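PDB 5BKE: alpha-ketoglutarate-dependent 2,4-dichlorophenoxyacetate dioxygenase from Bradyrhizobium diazoefficiens, which probably uses a metal ion and 2-oxoglutarate to oxidise aryloxyalkanoate herbicides, and here holds manganese and the cosubstrate analogue N-oxalylglycine. Local coordinates for residues 54-59 with 63-68; 115-120 with 277-282; 148-153 with 235-240. All coordinates share one frame; numbering follows the deposited sequence. Where two conformers were deposited one is given.

Contact 1 of 3, residues 54-59 with 63-68; sequences QQMAFA and GQREDA
Met56 and Arg65 carry this contact, thioether against aliphatic chain. The sulfur does the nearest touching: Met56 SD lies 3.6 Å from Arg65 CG, and the terminal methyl follows closely, with Met56 CE 3.7 Å from that same Arg65 CG. Further along the arginine, Arg65 NE sits 4.0 Å from Met56 CG, an approach that is oblique to the guanidinium. The two side chains cross at about a right angle, so SD and CE of the methionine meet the CG methylene of the arginine, while its CG and SD lie near NE.

Met56 holds CG anti to its own backbone N (chi1 177°) and then folds at chi2 and chi3, which lays SD and CE across the arginine chain; Arg65 runs extended from CG to NE past them. An alanine here lacks CG, SD and CE, which would probably open a gap beside Arg65 CG and leave the arginine chain freer to swing. The backbones draw near at the other end of the contact, Ala59 O standing 4.0 Å from Gly63 N. Gly63 adopts phi 151° and psi -136°, where a side chain would jam against the preceding carbonyl, so the turn out of the helix calls for glycine.

Helix 52-59 lies against the main sheet: Met56 and Ala59 both rest on Ala280 of strand 276-281, and Phe58 reaches Leu129 and Met256 on strands 127-132 and 254-258. Backbone hydrogen bonds tie the departing loop alongside, joining Glu66 with Thr281, and Gln64 with Ala283 just past the strand.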
loop_
_atom_site.group_PDB
_atom_site.type_symbol
_atom_site.label_atom_id
_atom_site.label_comp_id
_atom_site.label_asym_id
_atom_site.label_seq_id
_atom_site.Cartn_x
_atom_site.Cartn_y
_atom_site.Cartn_z
ATOM N N GLN C 54 -36.740 -19.900 35.844
ATOM C CA GLN C 54 -35.642 -18.924 35.876
ATOM C C GLN C 54 -34.962 -18.831 34.499
ATOM O O GLN C 54 -34.629 -17.733 34.044
ATOM C CB GLN C 54 -34.633 -19.247 36.985
ATOM C CG GLN C 54 -35.097 -18.890 38.393
ATOM C CD GLN C 54 -34.328 -19.635 39.489
ATOM O OE1 GLN C 54 -33.572 -20.572 39.217
ATOM N NE2 GLN C 54 -34.532 -19.225 40.733
ATOM N N GLN C 55 -34.806 -19.982 33.846
ATOM C CA GLN C 55 -34.227 -20.084 32.507
ATOM C C GLN C 55 -35.049 -19.338 31.460
ATOM O O GLN C 55 -34.484 -18.615 30.628
ATOM C CB GLN C 55 -34.067 -21.558 32.110
ATOM C CG GLN C 55 -33.362 -21.813 30.781
ATOM C CD GLN C 55 -33.200 -23.290 30.478
ATOM O OE1 GLN C 55 -33.204 -24.125 31.386
ATOM N NE2 GLN C 55 -33.044 -23.626 29.198
ATOM N N MET C 56 -36.372 -19.519 31.503
ATOM C CA MET C 56 -37.267 -18.885 30.543
ATOM C C MET C 56 -37.337 -17.376 30.778
ATOM O O MET C 56 -37.328 -16.597 29.815
ATOM C CB MET C 56 -38.656 -19.547 30.562
ATOM C CG MET C 56 -39.698 -18.908 29.648
ATOM S SD MET C 56 -39.249 -18.916 27.896
ATOM C CE MET C 56 -39.509 -20.638 27.460
ATOM N N ALA C 57 -37.384 -16.969 32.047
ATOM C CA ALA C 57 -37.338 -15.548 32.408
ATOM C C ALA C 57 -36.090 -14.842 31.839
ATOM O O ALA C 57 -36.175 -13.695 31.374
ATOM C CB ALA C 57 -37.435 -15.357 33.921
ATOM N N PHE C 58 -34.949 -15.542 31.872
ATOM C CA PHE C 58 -33.712 -15.048 31.280
ATOM C C PHE C 58 -33.909 -14.867 29.775
ATOM O O PHE C 58 -33.632 -13.796 29.248
ATOM C CB PHE C 58 -32.522 -15.986 31.596
ATOM C CG PHE C 58 -31.220 -15.615 30.879
ATOM C CD1 PHE C 58 -30.685 -14.322 30.950
ATOM C CD2 PHE C 58 -30.518 -16.574 30.158
ATOM C CE1 PHE C 58 -29.496 -14.001 30.285
ATOM C CE2 PHE C 58 -29.324 -16.259 29.498
ATOM C CZ PHE C 58 -28.816 -14.970 29.565
ATOM N N ALA C 59 -34.415 -15.902 29.109
ATOM C CA ALA C 59 -34.668 -15.874 27.664
ATOM C C ALA C 59 -35.617 -14.758 27.235
ATOM O O ALA C 59 -35.440 -14.182 26.167
ATOM C CB ALA C 59 -35.187 -17.220 27.186
ATOM N N GLY C 63 -36.932 -11.328 23.781
ATOM C CA GLY C 63 -38.098 -11.393 22.905
ATOM C C GLY C 63 -39.252 -12.105 23.559
ATOM O O GLY C 63 -39.550 -11.866 24.734
ATOM N N GLN C 64 -39.885 -12.985 22.785
ATOM C CA GLN C 64 -41.033 -13.773 23.225
ATOM C C GLN C 64 -40.756 -15.258 23.007
ATOM O O GLN C 64 -39.890 -15.610 22.206
ATOM C CB GLN C 64 -42.298 -13.335 22.474
ATOM C CG GLN C 64 -42.704 -11.892 22.745
ATOM C CD GLN C 64 -44.055 -11.521 22.157
ATOM O OE1 GLN C 64 -44.119 -10.854 21.129
ATOM N NE2 GLN C 64 -45.144 -11.945 22.814
ATOM N N ARG C 65 -41.478 -16.118 23.727
ATOM C CA ARG C 65 -41.452 -17.571 23.509
ATOM C C ARG C 65 -41.823 -17.918 22.073
ATOM O O ARG C 65 -42.790 -17.371 21.525
ATOM C CB ARG C 65 -42.491 -18.282 24.395
ATOM C CG ARG C 65 -42.131 -18.508 25.853
ATOM C CD ARG C 65 -43.367 -18.992 26.630
ATOM N NE ARG C 65 -43.359 -18.646 28.064
ATOM C CZ ARG C 65 -43.696 -17.457 28.565
ATOM N NH1 ARG C 65 -44.057 -16.453 27.767
ATOM N NH2 ARG C 65 -43.647 -17.258 29.879
ATOM N N GLU C 66 -41.064 -18.831 21.473
ATOM C CA GLU C 66 -41.497 -19.481 20.249
ATOM C C GLU C 66 -42.583 -20.514 20.570
ATOM O O GLU C 66 -42.412 -21.357 21.462
ATOM C CB GLU C 66 -40.334 -20.155 19.518
ATOM C CG GLU C 66 -40.677 -20.496 18.074
ATOM C CD GLU C 66 -39.557 -21.195 17.317
ATOM O OE1 GLU C 66 -39.218 -22.354 17.655
ATOM O OE2 GLU C 66 -39.040 -20.586 16.354
ATOM N N ASP C 67 -43.691 -20.430 19.835
ATOM C CA ASP C 67 -44.747 -21.447 19.865
ATOM C C ASP C 67 -44.201 -22.818 19.423
ATOM O O ASP C 67 -43.790 -23.002 18.273
ATOM C CB ASP C 67 -45.934 -21.002 19.002
ATOM C CG ASP C 67 -47.174 -21.888 19.174
ATOM O OD1 ASP C 67 -47.151 -22.907 19.910
ATOM O OD2 ASP C 67 -48.200 -21.545 18.552
ATOM N N ALA C 68 -44.201 -23.758 20.369
ATOM C CA ALA C 68 -43.653 -25.105 20.198
ATOM C C ALA C 68 -44.412 -26.004 19.207
ATOM O O ALA C 68 -43.812 -26.921 18.637
ATOM C CB ALA C 68 -43.535 -25.793 21.554
#

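Contact 2 of 3, residues 115-120 with 277-282; sequences HSDSSF and MRRATV. With MN (manganese (II) ion), chain N; OGA (N-oxalylglycine), chain O.
Asp117 and Arg279 form a salt bridge without a directed N-H: OD2 of Asp117 lies 3.2 Å from NH1 of Arg279 but over one face of the guanidinium, so charge alone draws them together. The same Arg279 NH1 spends a hydrogen on the cosubstrate analogue, 2.8 Å to O1 of N-oxalylglycine at an N-H...O angle of 151°. Asp117 OD2 is hydrogen-bonded to Ser128 OG, while Asp117 OD1 binds manganese at 2.1 Å. His115 NE2 binds manganese at 2.0 Å, His264 completes the protein ligands, and N-oxalylglycine chelates the metal through O1 and O2'. This is the two-histidine, one-carboxylate facial triad of the 2-oxoglutarate-dependent dioxygenases.

The arginine bends at chi3 (91°), turning its head toward Thr281. Thr281 OG1, close to the guanidinium plane, accepts from Arg279 NE (2.9 Å) and Arg279 NH2 (3.2 Å). That side-on grip fixes the head's rotation and presents NH1 to the ligand. Its positive charge would be expected to offset part of the negative charge of Asp117 and the ligand's carboxylate.

The loop 115-120 precedes strand 127-132, which runs antiparallel beside strand 276-281 in the main sheet; on that strand's other side lies 86-87, where Asn86 OD1 bonds Thr281 OG1.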
loop_
_atom_site.group_PDB
_atom_site.type_symbol
_atom_site.label_atom_id
_atom_site.label_comp_id
_atom_site.label_asym_id
_atom_site.label_seq_id
_atom_site.Cartn_x
_atom_site.Cartn_y
_atom_site.Cartn_z
ATOM N N HIS C 115 -27.677 -28.404 12.154
ATOM C CA HIS C 115 -28.965 -27.748 11.967
ATOM C C HIS C 115 -29.006 -26.378 12.623
ATOM O O HIS C 115 -28.200 -26.072 13.508
ATOM C CB HIS C 115 -30.128 -28.639 12.481
ATOM C CG HIS C 115 -30.212 -28.763 13.977
ATOM N ND1 HIS C 115 -29.460 -29.672 14.692
ATOM C CD2 HIS C 115 -30.983 -28.120 14.885
ATOM C CE1 HIS C 115 -29.756 -29.571 15.977
ATOM N NE2 HIS C 115 -30.673 -28.631 16.124
ATOM N N SER C 116 -29.953 -25.567 12.162
ATOM C CA SER C 116 -30.326 -24.301 12.794
ATOM C C SER C 116 -31.769 -24.498 13.272
ATOM O O SER C 116 -32.601 -25.008 12.510
ATOM C CB SER C 116 -30.211 -23.168 11.771
ATOM O OG SER C 116 -30.500 -21.917 12.351
ATOM N N ASP C 117 -32.060 -24.146 14.525
ATOM C CA ASP C 117 -33.340 -24.524 15.139
ATOM C C ASP C 117 -34.504 -23.829 14.455
ATOM O O ASP C 117 -34.416 -22.623 14.115
ATOM C CB ASP C 117 -33.396 -24.187 16.636
ATOM C CG ASP C 117 -32.506 -25.066 17.491
ATOM O OD1 ASP C 117 -32.265 -26.246 17.156
ATOM O OD2 ASP C 117 -32.058 -24.557 18.540
ATOM N N SER C 118 -35.574 -24.616 14.274
ATOM C CA SER C 118 -36.842 -24.138 13.714
ATOM C C SER C 118 -36.705 -23.494 12.328
ATOM O O SER C 118 -37.491 -22.606 11.965
ATOM C CB SER C 118 -37.545 -23.191 14.697
ATOM O OG SER C 118 -37.989 -23.886 15.847
ATOM N N SER C 119 -35.709 -23.934 11.555
ATOM C CA SER C 119 -35.527 -23.438 10.196
ATOM C C SER C 119 -36.678 -23.912 9.275
ATOM O O SER C 119 -36.885 -23.360 8.184
ATOM C CB SER C 119 -34.132 -23.798 9.652
ATOM O OG SER C 119 -33.985 -25.178 9.380
ATOM N N PHE C 120 -37.414 -24.929 9.747
ATOM C CA PHE C 120 -38.671 -25.428 9.147
ATOM C C PHE C 120 -39.908 -24.552 9.427
ATOM O O PHE C 120 -41.017 -24.922 9.049
ATOM C CB PHE C 120 -38.947 -26.867 9.624
ATOM C CG PHE C 120 -38.950 -27.018 11.119
ATOM C CD1 PHE C 120 -40.075 -26.651 11.880
ATOM C CD2 PHE C 120 -37.818 -27.509 11.784
ATOM C CE1 PHE C 120 -40.062 -26.771 13.271
ATOM C CE2 PHE C 120 -37.806 -27.643 13.176
ATOM C CZ PHE C 120 -38.926 -27.270 13.919
ATOM N N MET C 277 -31.325 -32.430 29.198
ATOM C CA MET C 277 -31.001 -31.156 28.561
ATOM C C MET C 277 -32.313 -30.453 28.213
ATOM O O MET C 277 -33.205 -31.055 27.593
ATOM C CB MET C 277 -30.151 -31.367 27.293
ATOM C CG MET C 277 -28.912 -32.243 27.457
ATOM S SD MET C 277 -27.652 -31.572 28.575
ATOM C CE MET C 277 -26.976 -30.251 27.566
ATOM N N ARG C 278 -32.423 -29.192 28.625
ATOM C CA ARG C 278 -33.660 -28.410 28.499
ATOM C C ARG C 278 -33.387 -27.060 27.825
ATOM O O ARG C 278 -32.442 -26.361 28.186
ATOM C CB ARG C 278 -34.300 -28.204 29.873
ATOM C CG ARG C 278 -34.409 -29.474 30.705
ATOM C CD ARG C 278 -35.160 -29.252 31.998
ATOM N NE ARG C 278 -35.153 -30.466 32.805
ATOM C CZ ARG C 278 -35.691 -30.593 34.018
ATOM N NH1 ARG C 278 -36.305 -29.574 34.618
ATOM N NH2 ARG C 278 -35.605 -31.763 34.641
ATOM N N ARG C 279 -34.232 -26.713 26.857
ATOM C CA ARG C 279 -34.047 -25.543 25.985
ATOM C C ARG C 279 -35.167 -24.504 26.144
ATOM O O ARG C 279 -36.338 -24.860 26.187
ATOM C CB ARG C 279 -33.954 -25.995 24.511
ATOM C CG ARG C 279 -33.472 -24.927 23.531
ATOM C CD ARG C 279 -33.435 -25.437 22.098
ATOM N NE ARG C 279 -34.691 -25.181 21.398
ATOM C CZ ARG C 279 -35.072 -25.739 20.245
ATOM N NH1 ARG C 279 -34.310 -26.623 19.611
ATOM N NH2 ARG C 279 -36.245 -25.404 19.718
ATOM N N ALA C 280 -34.800 -23.231 26.249
ATOM C CA ALA C 280 -35.751 -22.139 26.023
ATOM C C ALA C 280 -35.507 -21.579 24.624
ATOM O O ALA C 280 -34.348 -21.447 24.187
ATOM C CB ALA C 280 -35.609 -21.054 27.075
ATOM N N THR C 281 -36.591 -21.268 23.920
ATOM C CA THR C 281 -36.501 -20.740 22.552
ATOM C C THR C 281 -37.206 -19.393 22.420
ATOM O O THR C 281 -38.376 -19.250 22.790
ATOM C CB THR C 281 -37.024 -21.744 21.508
ATOM O OG1 THR C 281 -36.534 -23.049 21.830
ATOM C CG2 THR C 281 -36.522 -21.382 20.120
ATOM N N VAL C 282 -36.465 -18.414 21.911
ATOM C CA VAL C 282 -36.992 -17.078 21.662
ATOM C C VAL C 282 -37.414 -17.018 20.206
ATOM O O VAL C 282 -36.598 -17.292 19.311
ATOM C CB VAL C 282 -35.948 -15.981 21.945
ATOM C CG1 VAL C 282 -36.533 -14.589 21.706
ATOM C CG2 VAL C 282 -35.418 -16.104 23.364
HETATM MN MN MN N . -31.075 -27.756 17.935
HETATM C C1 OGA O . -31.189 -28.114 20.685
HETATM C C2 OGA O . -30.165 -29.057 20.290
HETATM C C4 OGA O . -28.399 -30.585 21.061
HETATM C C5 OGA O . -28.025 -31.154 22.402
HETATM O O1 OGA O . -31.642 -27.352 19.796
HETATM O O2 OGA O . -31.537 -28.075 21.886
HETATM O "O2'" OGA O . -30.076 -29.352 19.102
HETATM O O3 OGA O . -28.933 -31.719 23.055
HETATM N N1 OGA O . -29.363 -29.511 21.244
HETATM O O4 OGA O . -26.846 -31.026 22.805
#

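Contact 3 of 3, residues 148-153 with 235-240; sequences RAAYDA and NEHATQ
His237 reaches across from helix 224-238 to the last turn of helix 147-152. From CB, its CG stands anti to the backbone N (chi1 167°), which carries the imidazole toward the neighbouring helix. His237 CD2 comes next, 3.5 Å from Ala150 O. At the tip His237 NE2 donates to Ala150 O over 2.8 Å, with an N-H...O angle of 153°. Ala150 O lies in the imidazole plane, while NE2 sits 25° out of the carbonyl plane. Round the edge, His237 CE1 lies 3.8 Å from Ala153 CB, so the methyl meets the ring at its rim and not over a face.

Beside this bond the two backbones come close, Ala150 CA and Ala238 CA being 4.8 Å apart. Small side chains allow it: Ala150 CB touches Ala238 CB at 3.6 Å. On the histidine's own side, Gln240 NE2 donates to His237 O over 2.9 Å, in the carbonyl plane.

Ala150 O also receives a weak bond from Ala153 N near the helix end, and the imidazole gives it a stronger second partner. Because NE2 is the donor, it carries a proton in this arrangement; that bond sets the ring's orientation, while the alanine methyls let the helix ends approach closely.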
loop_
_atom_site.group_PDB
_atom_site.type_symbol
_atom_site.label_atom_id
_atom_site.label_comp_id
_atom_site.label_asym_id
_atom_site.label_seq_id
_atom_site.Cartn_x
_atom_site.Cartn_y
_atom_site.Cartn_z
ATOM N N ARG C 148 -21.129 -17.036 9.416
ATOM C CA ARG C 148 -20.617 -15.773 8.850
ATOM C C ARG C 148 -19.169 -15.954 8.386
ATOM O O ARG C 148 -18.834 -15.627 7.250
ATOM C CB ARG C 148 -20.689 -14.629 9.861
ATOM C CG ARG C 148 -21.989 -14.515 10.640
ATOM C CD ARG C 148 -21.755 -13.680 11.883
ATOM N NE ARG C 148 -20.771 -14.286 12.785
ATOM C CZ ARG C 148 -20.481 -13.836 14.006
ATOM N NH1 ARG C 148 -21.111 -12.767 14.510
ATOM N NH2 ARG C 148 -19.549 -14.466 14.725
ATOM N N ALA C 149 -18.328 -16.490 9.269
ATOM C CA ALA C 149 -16.964 -16.906 8.919
ATOM C C ALA C 149 -16.958 -17.852 7.718
ATOM O O ALA C 149 -16.194 -17.642 6.773
ATOM C CB ALA C 149 -16.285 -17.554 10.113
ATOM N N ALA C 150 -17.836 -18.861 7.743
ATOM C CA ALA C 150 -17.996 -19.797 6.628
ATOM C C ALA C 150 -18.353 -19.065 5.336
ATOM O O ALA C 150 -17.700 -19.292 4.319
ATOM C CB ALA C 150 -19.034 -20.867 6.946
ATOM N N TYR C 151 -19.356 -18.178 5.384
ATOM C CA TYR C 151 -19.712 -17.356 4.213
ATOM C C TYR C 151 -18.515 -16.542 3.663
ATOM O O TYR C 151 -18.256 -16.562 2.462
ATOM C CB TYR C 151 -20.909 -16.425 4.481
ATOM C CG TYR C 151 -21.258 -15.595 3.264
ATOM C CD1 TYR C 151 -22.126 -16.092 2.283
ATOM C CD2 TYR C 151 -20.683 -14.325 3.065
ATOM C CE1 TYR C 151 -22.426 -15.344 1.149
ATOM C CE2 TYR C 151 -20.973 -13.571 1.931
ATOM C CZ TYR C 151 -21.845 -14.084 0.981
ATOM O OH TYR C 151 -22.143 -13.346 -0.135
ATOM N N ASP C 152 -17.806 -15.846 4.547
ATOM C CA ASP C 152 -16.720 -14.950 4.150
ATOM C C ASP C 152 -15.596 -15.638 3.380
ATOM O O ASP C 152 -15.002 -15.034 2.488
ATOM C CB ASP C 152 -16.151 -14.223 5.364
ATOM C CG ASP C 152 -17.120 -13.218 5.953
ATOM O OD1 ASP C 152 -18.033 -12.729 5.238
ATOM O OD2 ASP C 152 -16.955 -12.912 7.150
ATOM N N ALA C 153 -15.346 -16.900 3.734
ATOM C CA ALA C 153 -14.264 -17.719 3.197
ATOM C C ALA C 153 -14.549 -18.275 1.808
ATOM O O ALA C 153 -13.667 -18.868 1.190
ATOM C CB ALA C 153 -13.944 -18.856 4.162
ATOM N N ASN C 235 -22.143 -27.265 3.227
ATOM C CA ASN C 235 -22.125 -27.858 4.571
ATOM C C ASN C 235 -20.743 -28.388 4.971
ATOM O O ASN C 235 -20.295 -28.172 6.097
ATOM C CB ASN C 235 -23.217 -28.931 4.712
ATOM C CG ASN C 235 -24.557 -28.340 5.134
ATOM O OD1 ASN C 235 -24.774 -28.077 6.310
ATOM N ND2 ASN C 235 -25.455 -28.118 4.174
ATOM N N GLU C 236 -20.063 -29.055 4.042
ATOM C CA GLU C 236 -18.704 -29.534 4.284
ATOM C C GLU C 236 -17.741 -28.359 4.519
ATOM O O GLU C 236 -16.916 -28.411 5.430
ATOM C CB GLU C 236 -18.225 -30.404 3.126
ATOM C CG GLU C 236 -16.938 -31.187 3.403
ATOM C CD GLU C 236 -16.337 -31.794 2.142
ATOM O OE1 GLU C 236 -17.101 -32.143 1.208
ATOM O OE2 GLU C 236 -15.096 -31.930 2.080
ATOM N N HIS C 237 -17.879 -27.310 3.702
ATOM C CA HIS C 237 -17.078 -26.087 3.816
ATOM C C HIS C 237 -17.272 -25.401 5.170
ATOM O O HIS C 237 -16.302 -24.998 5.816
ATOM C CB HIS C 237 -17.411 -25.118 2.675
ATOM C CG HIS C 237 -16.873 -23.738 2.889
ATOM N ND1 HIS C 237 -15.555 -23.410 2.655
ATOM C CD2 HIS C 237 -17.465 -22.613 3.359
ATOM C CE1 HIS C 237 -15.360 -22.138 2.959
ATOM N NE2 HIS C 237 -16.501 -21.632 3.392
ATOM N N ALA C 238 -18.529 -25.295 5.589
ATOM C CA ALA C 238 -18.923 -24.528 6.769
ATOM C C ALA C 238 -18.669 -25.231 8.087
ATOM O O ALA C 238 -18.695 -24.588 9.134
ATOM C CB ALA C 238 -20.393 -24.145 6.665
ATOM N N THR C 239 -18.449 -26.544 8.037
ATOM C CA THR C 239 -18.266 -27.360 9.254
ATOM C C THR C 239 -16.834 -27.898 9.429
ATOM O O THR C 239 -16.581 -28.765 10.283
ATOM C CB THR C 239 -19.293 -28.511 9.342
ATOM O OG1 THR C 239 -19.157 -29.380 8.210
ATOM C CG2 THR C 239 -20.711 -27.948 9.390
ATOM N N GLN C 240 -15.907 -27.367 8.628
ATOM C CA GLN C 240 -14.468 -27.568 8.828
ATOM C C GLN C 240 -14.072 -27.107 10.240
ATOM O O GLN C 240 -14.664 -26.150 10.757
ATOM C CB GLN C 240 -13.662 -26.770 7.795
ATOM C CG GLN C 240 -13.809 -27.242 6.358
ATOM C CD GLN C 240 -13.015 -26.390 5.389
ATOM O OE1 GLN C 240 -11.879 -26.719 5.064
ATOM N NE2 GLN C 240 -13.596 -25.284 4.938
#

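Overall arrangement
From the N terminus, the chain first closes contact 1, a short turn of three residues between 54-59 and 63-68 that folds the loop back beside helix 52-59. It then runs on to 115-120, the opening of contact 2, which closes only when strand 276-281 brings in 277-282. Contact 3 falls wholly within that long excursion, pairing the ends of helices 147-152 and 224-238. Contacts 1 and 2 touch: Glu66 OE1 probably bonds Ser118 OG, linking the loop after helix 52-59 to metal-binding loop 115-120, and Gln55 NE2 probably bonds Arg278 O, linking helix to strand. Contact 3 touches neither, though its nearest atoms come within about 7 Å of contact 2; its centre is about 29 Å from that of contact 1.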